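Local atomic coordinates of MmeI (PDB entry 5HR4), a protein that is a Type IIL restriction-modification enzyme that binds DNA and probably transfers methyl groups from S-adenosyl-L-methionine to N6 of adenine. Residues 568-571 with 576-579; 435-438 with 444-447; 782-787 with 831-836; 724-729 with 735-740; 499-504 with 518-523. All coordinates share one frame; numbering follows the deposited sequence.

In the fold
Contacts 1, 2 and 5 all lie within the methyltransferase region and contact 4 in the target recognition domain, while contact 3 joins that domain to the C-terminal one. Contact 1 is nearest the centre of the chain, about 8 Å away, and contacts 2 and 3 lie on opposite sides of that centre, their own centres about 75 Å apart. None is wholly core or wholly surface. In contacts 1 and 4 one aromatic ring touches both protein and DNA, and bonds to phosphate oxygens are added. Contacts 3 and 5 are apolar packing between helices. Contact 2 ties a helix to the loop that follows it, through sulfur, ring and hydroxyl.

Contact 1. Residues 568-571 with 576-579; sequences FSWT and GVAA. With nucleotides of chain B.
Trp570 and Val577 meet because each swings a branch to the side opposite its own backbone N: CG of the tryptophan at chi1 173°, CG1 of the valine at chi1 171°. The indole thereby turns its five-membered ring to the second segment, and Val577 CG1 sits at the ring edge, near its plane, 3.7 Å from Trp570 CD1. The same methyl rests on the backbone of Thr571, with CG1 3.8 Å from Thr571 CA. Ala578 adds its methyl at 4.2 Å, CB to Trp570 CD1.

One face of the indole meets DNA. DA7 of chain B points its C2 at that face, 3.4 Å from Trp570 CZ3, so the base comes edge-first, not flat, to the ring. Ala579, next to Ala578, donates from N a nearly straight hydrogen bond (170°) to OP2 of DC8 of chain B at 2.8 Å, and Ala578 CB packs against C1' of DA7 at 3.8 Å. Trp570 also touches Asn481, the first residue of the Asn-Pro-Pro-Phe motif of adenine-N6 methyltransferases, and its side chain is about 6 Å from bound sinefungin, consistent with a place beside the methylation site.

In the sheet, the segments are the end of strand 560-569 and the loop leading to its antiparallel neighbour 581-588, a beta hairpin with a long connection: Trp570 bonds through its backbone to Val580 and packs on Cys582 of the second strand.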
# COMPACT_ATOMS: atom_id res chain seq x y z
N PHE A 568 2.01 6.82 6.70
CA PHE A 568 3.30 6.33 7.18
C PHE A 568 4.01 5.56 6.07
O PHE A 568 3.39 5.16 5.09
CB PHE A 568 3.17 5.45 8.44
CG PHE A 568 2.24 4.27 8.30
CD1 PHE A 568 0.87 4.43 8.38
CD2 PHE A 568 2.74 3.00 8.15
CE1 PHE A 568 0.00 3.34 8.27
CE2 PHE A 568 1.89 1.90 8.04
CZ PHE A 568 0.52 2.07 8.11
N SER A 569 5.33 5.40 6.22
CA SER A 569 6.10 4.64 5.24
C SER A 569 5.90 3.14 5.46
O SER A 569 5.82 2.67 6.60
CB SER A 569 7.61 4.97 5.31
N TRP A 570 5.78 2.41 4.35
CA TRP A 570 5.69 0.96 4.36
C TRP A 570 7.05 0.34 4.67
O TRP A 570 8.10 0.85 4.27
CB TRP A 570 5.20 0.45 3.00
CG TRP A 570 5.23 -1.05 2.86
CD1 TRP A 570 6.26 -1.80 2.40
CD2 TRP A 570 4.19 -1.98 3.25
NE1 TRP A 570 5.93 -3.14 2.46
CE2 TRP A 570 4.67 -3.27 2.97
CE3 TRP A 570 2.91 -1.84 3.79
CZ2 TRP A 570 3.91 -4.42 3.20
CZ3 TRP A 570 2.16 -2.97 4.03
CH2 TRP A 570 2.66 -4.26 3.72
N THR A 571 7.04 -0.81 5.34
CA THR A 571 8.25 -1.62 5.47
C THR A 571 7.87 -2.97 6.04
O THR A 571 6.76 -3.15 6.56
CB THR A 571 9.32 -0.95 6.34
OG1 THR A 571 10.57 -1.64 6.14
CG2 THR A 571 8.93 -0.96 7.85
N GLY A 576 13.29 -6.92 -0.99
CA GLY A 576 12.56 -6.07 -1.91
C GLY A 576 11.38 -5.32 -1.33
O GLY A 576 10.28 -5.40 -1.86
N VAL A 577 11.60 -4.56 -0.26
CA VAL A 577 10.51 -3.81 0.34
C VAL A 577 9.92 -2.83 -0.66
O VAL A 577 10.66 -2.09 -1.33
CB VAL A 577 10.99 -3.07 1.60
CG1 VAL A 577 9.91 -2.12 2.07
CG2 VAL A 577 11.36 -4.08 2.66
N ALA A 578 8.59 -2.79 -0.75
CA ALA A 578 7.92 -1.87 -1.65
C ALA A 578 8.06 -0.43 -1.15
O ALA A 578 8.29 -0.17 0.03
CB ALA A 578 6.45 -2.22 -1.81
N ALA A 579 7.95 0.51 -2.08
CA ALA A 579 8.09 1.93 -1.82
C ALA A 579 6.72 2.57 -2.00
O ALA A 579 6.33 2.95 -3.10
CB ALA A 579 9.11 2.55 -2.74
P DA B 7 1.85 1.37 -8.26
OP1 DA B 7 2.47 0.26 -9.04
OP2 DA B 7 0.37 1.47 -8.20
O5' DA B 7 2.49 1.37 -6.82
C5' DA B 7 1.89 0.77 -5.75
C4' DA B 7 2.97 0.38 -4.80
O4' DA B 7 2.42 -0.24 -3.64
C3' DA B 7 4.00 -0.58 -5.37
O3' DA B 7 5.26 -0.15 -4.94
C2' DA B 7 3.61 -1.92 -4.74
C1' DA B 7 3.03 -1.49 -3.40
N9 DA B 7 1.97 -2.33 -2.87
C8 DA B 7 0.95 -2.88 -3.57
N7 DA B 7 0.09 -3.52 -2.83
C5 DA B 7 0.57 -3.35 -1.54
C6 DA B 7 0.10 -3.78 -0.27
N6 DA B 7 -1.00 -4.52 -0.11
N1 DA B 7 0.82 -3.44 0.81
C2 DA B 7 1.92 -2.71 0.65
N3 DA B 7 2.45 -2.24 -0.49
C4 DA B 7 1.72 -2.60 -1.55
P DC B 8 6.61 -0.46 -5.76
OP1 DC B 8 6.50 -1.60 -6.68
OP2 DC B 8 7.61 -0.56 -4.67
O5' DC B 8 6.90 0.88 -6.57
C5' DC B 8 5.84 1.63 -7.15
C4' DC B 8 6.37 2.49 -8.28
O4' DC B 8 6.48 3.88 -7.85
C3' DC B 8 7.75 2.10 -8.79
O3' DC B 8 7.80 2.31 -10.20
C2' DC B 8 8.66 3.07 -8.03
C1' DC B 8 7.80 4.33 -8.01
N1 DC B 8 8.11 5.28 -6.87
C2 DC B 8 8.61 6.57 -7.13
O2 DC B 8 8.79 6.92 -8.29
N3 DC B 8 8.86 7.39 -6.10
C4 DC B 8 8.65 6.98 -4.85
N4 DC B 8 8.91 7.83 -3.86
C5 DC B 8 8.14 5.68 -4.56
C6 DC B 8 7.89 4.87 -5.59

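Contact 2. Residues 435-438 with 444-447; sequences MKIS and YFAR
Two aromatic rings on loop 444-447 receive the last turns of helix 416-440, each obliquely: Tyr444 has Met435 SD beside it, and Phe445 has Ile437 CG2. Helix and loop, which leads on to the outermost strand 455-458 of the sheet, belong to the Rossmann-like methyltransferase domain. The first pair is a Met-aromatic contact. The sulfur stands 4.9 Å from the centroid of the Tyr444 ring, 52° off the ring normal, and touches it most closely at CE1, 3.9 Å from SD. The thioether gets there because its chain is bent at chi2 and chi3, and its methyl CE also reaches Tyr444 CE1, at 4.0 Å. Tyr444 OH and Thr203 OG1 share a hydrogen bond, tying down the ring's far end.

Phe445 makes a looser contact, its CD2 4.3 Å from Ile437 CG2, and is backed by Ile398, which Ile437 also touches. Arg447 forms a salt bridge with Asp430, so the loop folds back along the helix it leaves.

Ser438, buried, reaches from the helix to the loop backbone where Tyr444 gives way to Phe445. Asn434 O and Asn443 O compete for its one hydroxyl proton, while OG accepts the N-H of Phe445, bent at 133° with N and OG 2.8 Å apart.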
# COMPACT_ATOMS: atom_id res chain seq x y z
N MET A 435 1.86 -25.21 23.01
CA MET A 435 3.09 -25.43 23.77
C MET A 435 3.28 -24.34 24.82
O MET A 435 3.75 -24.62 25.94
CB MET A 435 4.31 -25.49 22.83
CG MET A 435 4.49 -26.78 22.01
SD MET A 435 4.18 -28.39 22.81
CE MET A 435 5.21 -28.25 24.29
N LYS A 436 2.91 -23.09 24.51
CA LYS A 436 3.09 -22.02 25.48
C LYS A 436 2.15 -22.19 26.68
O LYS A 436 2.55 -21.95 27.82
CB LYS A 436 2.90 -20.65 24.82
N ILE A 437 0.90 -22.61 26.44
CA ILE A 437 0.02 -22.84 27.59
C ILE A 437 0.46 -24.09 28.35
O ILE A 437 0.38 -24.13 29.58
CB ILE A 437 -1.46 -22.93 27.17
CG1 ILE A 437 -2.33 -22.53 28.35
CG2 ILE A 437 -1.83 -24.34 26.76
CD1 ILE A 437 -3.80 -22.36 28.01
N SER A 438 0.96 -25.11 27.64
CA SER A 438 1.52 -26.28 28.30
C SER A 438 2.65 -25.90 29.25
O SER A 438 2.83 -26.54 30.29
CB SER A 438 2.03 -27.28 27.27
OG SER A 438 0.96 -27.94 26.61
N TYR A 444 0.98 -31.26 29.37
CA TYR A 444 1.09 -31.30 27.92
C TYR A 444 -0.28 -31.25 27.29
O TYR A 444 -1.18 -32.01 27.67
CB TYR A 444 1.83 -32.55 27.46
CG TYR A 444 2.15 -32.56 25.98
CD1 TYR A 444 3.32 -31.97 25.50
CD2 TYR A 444 1.28 -33.16 25.07
CE1 TYR A 444 3.62 -31.97 24.16
CE2 TYR A 444 1.58 -33.17 23.72
CZ TYR A 444 2.75 -32.58 23.27
OH TYR A 444 3.06 -32.59 21.91
N PHE A 445 -0.44 -30.38 26.31
CA PHE A 445 -1.71 -30.25 25.62
C PHE A 445 -1.45 -29.85 24.18
O PHE A 445 -0.91 -28.77 23.93
CB PHE A 445 -2.59 -29.22 26.31
CG PHE A 445 -3.75 -28.78 25.50
CD1 PHE A 445 -4.94 -29.51 25.53
CD2 PHE A 445 -3.68 -27.64 24.71
CE1 PHE A 445 -6.03 -29.09 24.78
CE2 PHE A 445 -4.77 -27.22 23.96
CZ PHE A 445 -5.94 -27.95 24.00
N ALA A 446 -1.85 -30.72 23.23
CA ALA A 446 -1.70 -30.46 21.81
C ALA A 446 -2.99 -30.81 21.08
O ALA A 446 -3.76 -31.67 21.51
CB ALA A 446 -0.54 -31.25 21.20
N ARG A 447 -3.22 -30.12 19.97
CA ARG A 447 -4.36 -30.41 19.12
C ARG A 447 -3.93 -31.18 17.88
O ARG A 447 -4.07 -30.71 16.74
CB ARG A 447 -5.09 -29.11 18.76
CG ARG A 447 -5.87 -28.54 19.90
CD ARG A 447 -6.21 -27.10 19.63
NE ARG A 447 -7.41 -26.69 20.37
CZ ARG A 447 -7.74 -25.42 20.61
NH1 ARG A 447 -6.96 -24.43 20.19
NH2 ARG A 447 -8.86 -25.14 21.27

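Contact 3. Residues 782-787 with 831-836; sequences EPLIFG and KAIEEA
Leu784 and Glu834 bring the two backbones closest, their CA atoms 4.9 Å apart, where helix segments 783-787 and 831-836 cross at 76° with 8.0 Å between axes. Glu782 occupies the N-cap position of the first helix, so that helix's opening turn meets the second turn of helix 827-845. In Leu784, chi1 163° carries CG away from the backbone N and chi2 72° turns CD1 onto Ile833 CG2 at 3.7 Å; the two side chains run at a slant to each other. Ile833 CG2 also lies 4.2 Å from Gly787 CA, the glycine having no side chain to stand between the helices.

This steep helix-on-helix crossing joins the target recognition domain to the C-terminal domain. Ile833 is buried further by Leu872, Ala875, Val876 and Val879 of helix 863-880, and Phe786 packs on Ala837 and Leu841 of helix 827-845, which also carries Ile833. At the margin Glu834 CG lies 4.0 Å from Leu784 CB, and the chain, extended beyond CG, brings OE2 to 4.0 Å from that CB.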
# COMPACT_ATOMS: atom_id res chain seq x y z
N GLU A 782 0.11 38.27 -14.46
CA GLU A 782 0.41 39.51 -13.78
C GLU A 782 1.02 39.20 -12.41
O GLU A 782 0.78 38.13 -11.85
CB GLU A 782 -0.85 40.36 -13.66
N PRO A 783 1.82 40.12 -11.85
CA PRO A 783 2.53 39.81 -10.60
C PRO A 783 1.61 39.44 -9.45
O PRO A 783 2.01 38.66 -8.57
CB PRO A 783 3.30 41.09 -10.29
CG PRO A 783 3.33 41.85 -11.58
CD PRO A 783 2.07 41.51 -12.28
N LEU A 784 0.39 39.99 -9.42
CA LEU A 784 -0.56 39.68 -8.37
C LEU A 784 -0.75 38.17 -8.23
O LEU A 784 -0.71 37.63 -7.11
CB LEU A 784 -1.88 40.37 -8.66
CG LEU A 784 -3.12 39.86 -7.92
CD1 LEU A 784 -3.08 40.26 -6.45
CD2 LEU A 784 -4.39 40.39 -8.59
N ILE A 785 -0.95 37.47 -9.35
CA ILE A 785 -1.22 36.04 -9.30
C ILE A 785 -0.01 35.28 -8.76
O ILE A 785 -0.17 34.29 -8.04
CB ILE A 785 -1.63 35.52 -10.68
N PHE A 786 1.20 35.74 -9.10
CA PHE A 786 2.40 35.17 -8.49
C PHE A 786 2.39 35.35 -6.98
O PHE A 786 2.94 34.51 -6.25
CB PHE A 786 3.66 35.81 -9.08
CG PHE A 786 4.90 35.43 -8.34
CD1 PHE A 786 5.59 34.27 -8.67
CD2 PHE A 786 5.36 36.19 -7.28
CE1 PHE A 786 6.73 33.90 -7.99
CE2 PHE A 786 6.50 35.82 -6.58
CZ PHE A 786 7.18 34.67 -6.94
N GLY A 787 1.83 36.45 -6.49
CA GLY A 787 1.68 36.59 -5.06
C GLY A 787 0.71 35.57 -4.52
O GLY A 787 0.97 34.93 -3.49
N LYS A 831 -2.60 46.24 -4.92
CA LYS A 831 -1.27 46.85 -4.98
C LYS A 831 -0.39 46.37 -3.83
O LYS A 831 0.84 46.26 -3.98
CB LYS A 831 -1.38 48.37 -4.98
N ALA A 832 -1.00 46.08 -2.68
CA ALA A 832 -0.24 45.56 -1.56
C ALA A 832 0.34 44.20 -1.89
O ALA A 832 1.54 43.95 -1.69
CB ALA A 832 -1.14 45.50 -0.32
N ILE A 833 -0.49 43.30 -2.42
CA ILE A 833 -0.02 41.96 -2.78
C ILE A 833 1.03 42.04 -3.89
O ILE A 833 2.03 41.31 -3.87
CB ILE A 833 -1.21 41.07 -3.17
CG1 ILE A 833 -2.12 40.88 -1.96
CG2 ILE A 833 -0.73 39.74 -3.70
CD1 ILE A 833 -3.27 39.92 -2.20
N GLU A 834 0.85 42.95 -4.85
CA GLU A 834 1.88 43.12 -5.87
C GLU A 834 3.20 43.57 -5.25
O GLU A 834 4.27 43.08 -5.63
CB GLU A 834 1.41 44.12 -6.93
CG GLU A 834 0.19 43.60 -7.68
CD GLU A 834 -0.44 44.63 -8.59
OE1 GLU A 834 -0.07 45.82 -8.48
OE2 GLU A 834 -1.31 44.25 -9.41
N GLU A 835 3.15 44.47 -4.26
CA GLU A 835 4.37 44.97 -3.64
C GLU A 835 5.12 43.87 -2.90
O GLU A 835 6.35 43.77 -2.98
CB GLU A 835 4.06 46.13 -2.70
N ALA A 836 4.40 43.02 -2.16
CA ALA A 836 5.06 41.87 -1.54
C ALA A 836 5.64 40.94 -2.59
O ALA A 836 6.76 40.43 -2.43
CB ALA A 836 4.07 41.13 -0.65

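Contact 4. Residues 724-729 with 735-740; sequences KPTRQS and KFFYIS. With nucleotides of chain B; nucleotides of chain C.
In the target recognition domain, Phe737 packs against the helix 724-729 and, at the same time, borders bound DNA, at a classic beta bulge in which Phe737 and Tyr738 both lie opposite Lys645. The phenyl ring meets the helix along its edge. Pro725 O is 3.6 Å from Phe737 CE2, and Ser729 CB is 3.6 Å from Phe737 CD2, both near the ring plane. Ser729 OG, placed between the backbone N and the carbonyl carbon by chi1 89°, donates to Thr726 O in the carbonyl plane, on a lone pair.

Both segments also approach the DNA backbone, one strand each. Thr726 OG1 donates to OP2 of DG10 of chain C at 2.7 Å, while Tyr738 OH bonds to OP2 of DA2 of chain B at a very short distance whose exact value is doubtful. Phe737 presents its ring edge to DT3 of chain B, CE1 lying 3.3 Å from O4. Its neighbour Tyr738 receives the thymine methyl, with CG 3.6 Å from C7 of DT3.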
# COMPACT_ATOMS: atom_id res chain seq x y z
N LYS A 724 -3.55 3.64 -27.92
CA LYS A 724 -3.91 4.00 -29.29
C LYS A 724 -3.63 5.46 -29.63
O LYS A 724 -3.14 5.73 -30.74
CB LYS A 724 -5.38 3.65 -29.57
CG LYS A 724 -5.77 3.83 -31.04
CD LYS A 724 -7.07 3.12 -31.38
CE LYS A 724 -8.28 3.95 -31.02
NZ LYS A 724 -9.57 3.23 -31.27
N PRO A 725 -3.89 6.45 -28.76
CA PRO A 725 -3.54 7.83 -29.12
C PRO A 725 -2.05 8.03 -29.31
O PRO A 725 -1.65 8.91 -30.10
CB PRO A 725 -4.07 8.64 -27.94
CG PRO A 725 -5.21 7.83 -27.41
CD PRO A 725 -4.74 6.40 -27.55
N THR A 726 -1.21 7.26 -28.62
CA THR A 726 0.23 7.40 -28.82
C THR A 726 0.64 6.86 -30.19
O THR A 726 1.32 7.56 -30.95
CB THR A 726 0.99 6.70 -27.69
OG1 THR A 726 0.49 7.15 -26.43
CG2 THR A 726 2.46 7.05 -27.76
N ARG A 727 0.20 5.63 -30.53
CA ARG A 727 0.38 5.10 -31.89
C ARG A 727 -0.08 6.11 -32.94
O ARG A 727 0.69 6.48 -33.83
CB ARG A 727 -0.37 3.77 -32.04
CG ARG A 727 0.23 2.62 -31.22
CD ARG A 727 -0.25 1.22 -31.62
NE ARG A 727 -1.69 1.04 -31.42
CZ ARG A 727 -2.28 0.74 -30.26
NH1 ARG A 727 -1.55 0.57 -29.16
NH2 ARG A 727 -3.60 0.61 -30.20
N GLN A 728 -1.32 6.60 -32.83
CA GLN A 728 -1.79 7.67 -33.70
C GLN A 728 -0.77 8.79 -33.83
O GLN A 728 -0.53 9.29 -34.93
CB GLN A 728 -3.12 8.23 -33.21
CG GLN A 728 -4.28 7.25 -33.38
CD GLN A 728 -5.64 7.85 -33.05
OE1 GLN A 728 -5.74 8.90 -32.41
NE2 GLN A 728 -6.70 7.17 -33.48
N SER A 729 -0.15 9.19 -32.71
CA SER A 729 0.79 10.31 -32.72
C SER A 729 2.09 10.00 -33.47
O SER A 729 2.87 10.93 -33.73
CB SER A 729 1.13 10.72 -31.28
OG SER A 729 2.24 9.98 -30.81
N LYS A 735 6.39 16.60 -33.86
CA LYS A 735 5.70 17.45 -32.92
C LYS A 735 5.53 16.68 -31.62
O LYS A 735 5.34 15.46 -31.64
CB LYS A 735 4.34 17.88 -33.48
CG LYS A 735 4.43 18.90 -34.60
CD LYS A 735 3.06 19.26 -35.17
CE LYS A 735 3.20 19.84 -36.58
NZ LYS A 735 3.73 18.86 -37.60
N PHE A 736 5.63 17.40 -30.50
CA PHE A 736 5.37 16.79 -29.21
C PHE A 736 3.98 16.16 -29.24
O PHE A 736 3.09 16.59 -29.98
CB PHE A 736 5.45 17.84 -28.08
CG PHE A 736 6.86 18.12 -27.57
CD1 PHE A 736 7.98 17.87 -28.35
CD2 PHE A 736 7.05 18.66 -26.30
CE1 PHE A 736 9.26 18.15 -27.89
CE2 PHE A 736 8.34 18.94 -25.82
CZ PHE A 736 9.44 18.68 -26.62
N PHE A 737 3.79 15.14 -28.40
CA PHE A 737 2.50 14.48 -28.30
C PHE A 737 1.39 15.44 -27.88
O PHE A 737 0.33 15.48 -28.50
CB PHE A 737 2.60 13.31 -27.34
CG PHE A 737 1.29 12.69 -26.99
CD1 PHE A 737 0.65 13.03 -25.82
CD2 PHE A 737 0.71 11.75 -27.82
CE1 PHE A 737 -0.56 12.45 -25.49
CE2 PHE A 737 -0.51 11.16 -27.50
CZ PHE A 737 -1.14 11.51 -26.33
N TYR A 738 1.60 16.19 -26.80
CA TYR A 738 0.69 17.27 -26.44
C TYR A 738 1.47 18.57 -26.41
O TYR A 738 2.55 18.63 -25.81
CB TYR A 738 0.00 17.02 -25.10
CG TYR A 738 -0.93 18.15 -24.67
CD1 TYR A 738 -2.09 18.42 -25.37
CD2 TYR A 738 -0.64 18.93 -23.54
CE1 TYR A 738 -2.95 19.44 -24.98
CE2 TYR A 738 -1.49 19.96 -23.13
CZ TYR A 738 -2.65 20.20 -23.85
OH TYR A 738 -3.50 21.22 -23.47
N ILE A 739 0.95 19.59 -27.08
CA ILE A 739 1.60 20.88 -27.23
C ILE A 739 0.68 21.94 -26.63
O ILE A 739 -0.51 21.99 -26.96
CB ILE A 739 1.93 21.21 -28.70
CG1 ILE A 739 3.03 20.29 -29.24
CG2 ILE A 739 2.41 22.64 -28.84
CD1 ILE A 739 3.59 20.73 -30.59
N SER A 740 1.23 22.77 -25.75
CA SER A 740 0.48 23.82 -25.11
C SER A 740 1.19 25.16 -25.11
O SER A 740 0.55 26.17 -24.80
CB SER A 740 0.16 23.45 -23.66
OG SER A 740 1.35 23.11 -22.97
P DA B 2 -6.70 21.64 -24.71
OP1 DA B 2 -7.85 22.54 -24.50
OP2 DA B 2 -5.34 22.23 -24.82
O5' DA B 2 -6.59 20.49 -23.57
C5' DA B 2 -7.76 20.03 -22.86
C4' DA B 2 -7.41 19.03 -21.76
O4' DA B 2 -7.25 17.69 -22.30
C3' DA B 2 -6.12 19.31 -20.95
O3' DA B 2 -6.39 19.08 -19.57
C2' DA B 2 -5.16 18.25 -21.49
C1' DA B 2 -6.13 17.10 -21.69
N9 DA B 2 -5.65 15.99 -22.51
C8 DA B 2 -4.88 16.04 -23.64
N7 DA B 2 -4.62 14.86 -24.16
C5 DA B 2 -5.27 13.97 -23.30
C6 DA B 2 -5.40 12.56 -23.28
N6 DA B 2 -4.84 11.75 -24.19
N1 DA B 2 -6.11 12.01 -22.29
C2 DA B 2 -6.66 12.80 -21.38
N3 DA B 2 -6.62 14.13 -21.29
C4 DA B 2 -5.90 14.65 -22.29
P DG C 10 2.80 5.65 -23.66
OP1 DG C 10 3.68 4.99 -24.66
OP2 DG C 10 1.93 6.74 -24.16
O5' DG C 10 1.87 4.61 -22.86
C5' DG C 10 2.38 3.93 -21.70
C4' DG C 10 1.27 3.59 -20.70
O4' DG C 10 1.01 4.73 -19.85
C3' DG C 10 -0.08 3.21 -21.30
O3' DG C 10 -0.74 2.36 -20.41
C2' DG C 10 -0.79 4.56 -21.36
C1' DG C 10 -0.32 5.20 -20.07
N9 DG C 10 -0.30 6.65 -20.09
C8 DG C 10 0.19 7.45 -21.09
N7 DG C 10 0.09 8.73 -20.83
C5 DG C 10 -0.50 8.77 -19.57
C6 DG C 10 -0.85 9.89 -18.76
O6 DG C 10 -0.71 11.10 -19.03
N1 DG C 10 -1.43 9.48 -17.54
C2 DG C 10 -1.63 8.16 -17.17
N2 DG C 10 -2.20 7.95 -15.99
N3 DG C 10 -1.30 7.12 -17.92
C4 DG C 10 -0.75 7.50 -19.10
P DT B 3 -5.71 19.99 -18.43
OP1 DT B 3 -6.49 19.86 -17.17
OP2 DT B 3 -5.61 21.35 -18.98
O5' DT B 3 -4.24 19.32 -18.26
C5' DT B 3 -3.92 18.41 -17.18
C4' DT B 3 -4.80 17.17 -17.18
O4' DT B 3 -4.65 16.44 -18.44
C3' DT B 3 -4.46 16.15 -16.08
O3' DT B 3 -5.65 15.54 -15.61
C2' DT B 3 -3.61 15.14 -16.84
C1' DT B 3 -4.38 15.08 -18.14
N1 DT B 3 -3.64 14.47 -19.26
C2 DT B 3 -3.70 13.11 -19.45
O2 DT B 3 -4.32 12.37 -18.72
N3 DT B 3 -3.00 12.65 -20.53
C4 DT B 3 -2.27 13.41 -21.44
O4 DT B 3 -1.66 12.90 -22.38
C5 DT B 3 -2.25 14.83 -21.18
C7 DT B 3 -1.48 15.74 -22.08
C6 DT B 3 -2.93 15.29 -20.12

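Contact 5. Residues 499-504 with 518-523; sequences LSVFGN and YPKAAH
Val501 and Phe502 close on Pro519 from neighbouring positions, and their torsions divide the proline between them. Val501 CG1 lies on the side away from its own backbone N (chi1 168°), pointing across to Pro519 CB at 3.6 Å. CG2, its other branch, stands beside that N and touches Lys520 CG at 4.2 Å. Phe502 turns the other way: CG is anti to the carbonyl carbon (chi1 -74°), which carries the phenyl ring round until CZ and CE1 both lie 3.5 Å from Pro519 CG. The proline approaches the ring obliquely, and the two side chains cross at about a right angle, as do Val501 and Pro519.

Lys520 bends at chi2 and chi3; its NZ is engaged by the carbonyl oxygen of Ile464, and it makes a cation-pi contact with Trp466. His523 ND1 forms a weak bond to Pro519 O, one turn back on the same helix.

Behind these residues, Leu553 of helix 544-556 touches both Phe502 and Pro519, so three helices of the methyltransferase domain meet here. Helices 492-502 and 517-524 are held by methyl, pyrrolidine and phenyl groups and the aliphatic part of Lys520, whose hold depends on shape and burial and sets no direction as a hydrogen bond would.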
# COMPACT_ATOMS: atom_id res chain seq x y z
N LEU A 499 -14.72 -2.10 -11.87
CA LEU A 499 -15.94 -1.50 -12.39
C LEU A 499 -17.19 -2.29 -11.99
O LEU A 499 -18.27 -1.70 -11.84
CB LEU A 499 -15.83 -1.36 -13.92
CG LEU A 499 -14.77 -0.34 -14.34
CD1 LEU A 499 -14.80 -0.06 -15.83
CD2 LEU A 499 -14.96 0.96 -13.55
N SER A 500 -17.06 -3.62 -11.81
CA SER A 500 -18.18 -4.40 -11.29
C SER A 500 -18.60 -3.91 -9.90
O SER A 500 -19.79 -3.84 -9.59
CB SER A 500 -17.82 -5.89 -11.24
N VAL A 501 -17.63 -3.55 -9.06
CA VAL A 501 -17.93 -3.16 -7.69
C VAL A 501 -18.55 -1.77 -7.63
O VAL A 501 -19.44 -1.51 -6.81
CB VAL A 501 -16.65 -3.25 -6.84
CG1 VAL A 501 -16.84 -2.59 -5.51
CG2 VAL A 501 -16.25 -4.70 -6.66
N PHE A 502 -18.11 -0.85 -8.49
CA PHE A 502 -18.60 0.53 -8.49
C PHE A 502 -19.69 0.79 -9.53
O PHE A 502 -20.08 1.95 -9.69
CB PHE A 502 -17.44 1.51 -8.72
CG PHE A 502 -16.54 1.68 -7.53
CD1 PHE A 502 -16.87 2.55 -6.52
CD2 PHE A 502 -15.38 0.94 -7.42
CE1 PHE A 502 -16.06 2.69 -5.42
CE2 PHE A 502 -14.56 1.07 -6.33
CZ PHE A 502 -14.90 1.95 -5.33
N GLY A 503 -20.17 -0.23 -10.24
CA GLY A 503 -21.28 -0.00 -11.17
C GLY A 503 -20.92 0.97 -12.28
O GLY A 503 -19.84 0.91 -12.87
N ASN A 504 -21.85 1.89 -12.57
CA ASN A 504 -21.70 2.86 -13.65
C ASN A 504 -21.28 4.25 -13.17
O ASN A 504 -21.48 5.23 -13.90
CB ASN A 504 -23.01 2.96 -14.45
N TYR A 518 -13.65 -1.56 -0.41
CA TYR A 518 -14.48 -0.76 0.50
C TYR A 518 -15.97 -0.90 0.20
O TYR A 518 -16.74 -1.13 1.15
CB TYR A 518 -14.03 0.70 0.47
CG TYR A 518 -12.74 0.96 1.22
CD1 TYR A 518 -11.51 0.58 0.69
CD2 TYR A 518 -12.76 1.62 2.44
CE1 TYR A 518 -10.34 0.82 1.35
CE2 TYR A 518 -11.59 1.87 3.13
CZ TYR A 518 -10.39 1.47 2.58
OH TYR A 518 -9.22 1.72 3.25
N PRO A 519 -16.45 -0.74 -1.03
CA PRO A 519 -17.89 -0.97 -1.28
C PRO A 519 -18.30 -2.40 -1.03
O PRO A 519 -19.42 -2.64 -0.56
CB PRO A 519 -18.06 -0.59 -2.75
CG PRO A 519 -16.92 0.29 -3.05
CD PRO A 519 -15.79 -0.25 -2.25
N LYS A 520 -17.42 -3.37 -1.33
CA LYS A 520 -17.69 -4.76 -0.99
C LYS A 520 -18.02 -4.90 0.49
O LYS A 520 -19.14 -5.25 0.86
CB LYS A 520 -16.50 -5.64 -1.37
CG LYS A 520 -16.60 -6.20 -2.76
CD LYS A 520 -17.79 -7.13 -2.87
CE LYS A 520 -17.56 -8.25 -3.86
NZ LYS A 520 -18.77 -9.12 -3.99
N ALA A 521 -17.04 -4.59 1.35
CA ALA A 521 -17.28 -4.58 2.79
C ALA A 521 -18.52 -3.78 3.14
O ALA A 521 -19.37 -4.24 3.91
CB ALA A 521 -16.07 -4.00 3.52
N ALA A 522 -18.67 -2.59 2.54
CA ALA A 522 -19.81 -1.74 2.87
C ALA A 522 -21.14 -2.40 2.51
O ALA A 522 -22.12 -2.25 3.23
CB ALA A 522 -19.69 -0.39 2.17
N HIS A 523 -21.18 -3.14 1.40
CA HIS A 523 -22.41 -3.86 1.06
C HIS A 523 -22.58 -5.09 1.95
O HIS A 523 -23.69 -5.40 2.39
CB HIS A 523 -22.41 -4.25 -0.42
CG HIS A 523 -22.81 -3.12 -1.33
ND1 HIS A 523 -21.91 -2.48 -2.16
CD2 HIS A 523 -24.00 -2.51 -1.52
CE1 HIS A 523 -22.54 -1.53 -2.84
NE2 HIS A 523 -23.81 -1.53 -2.47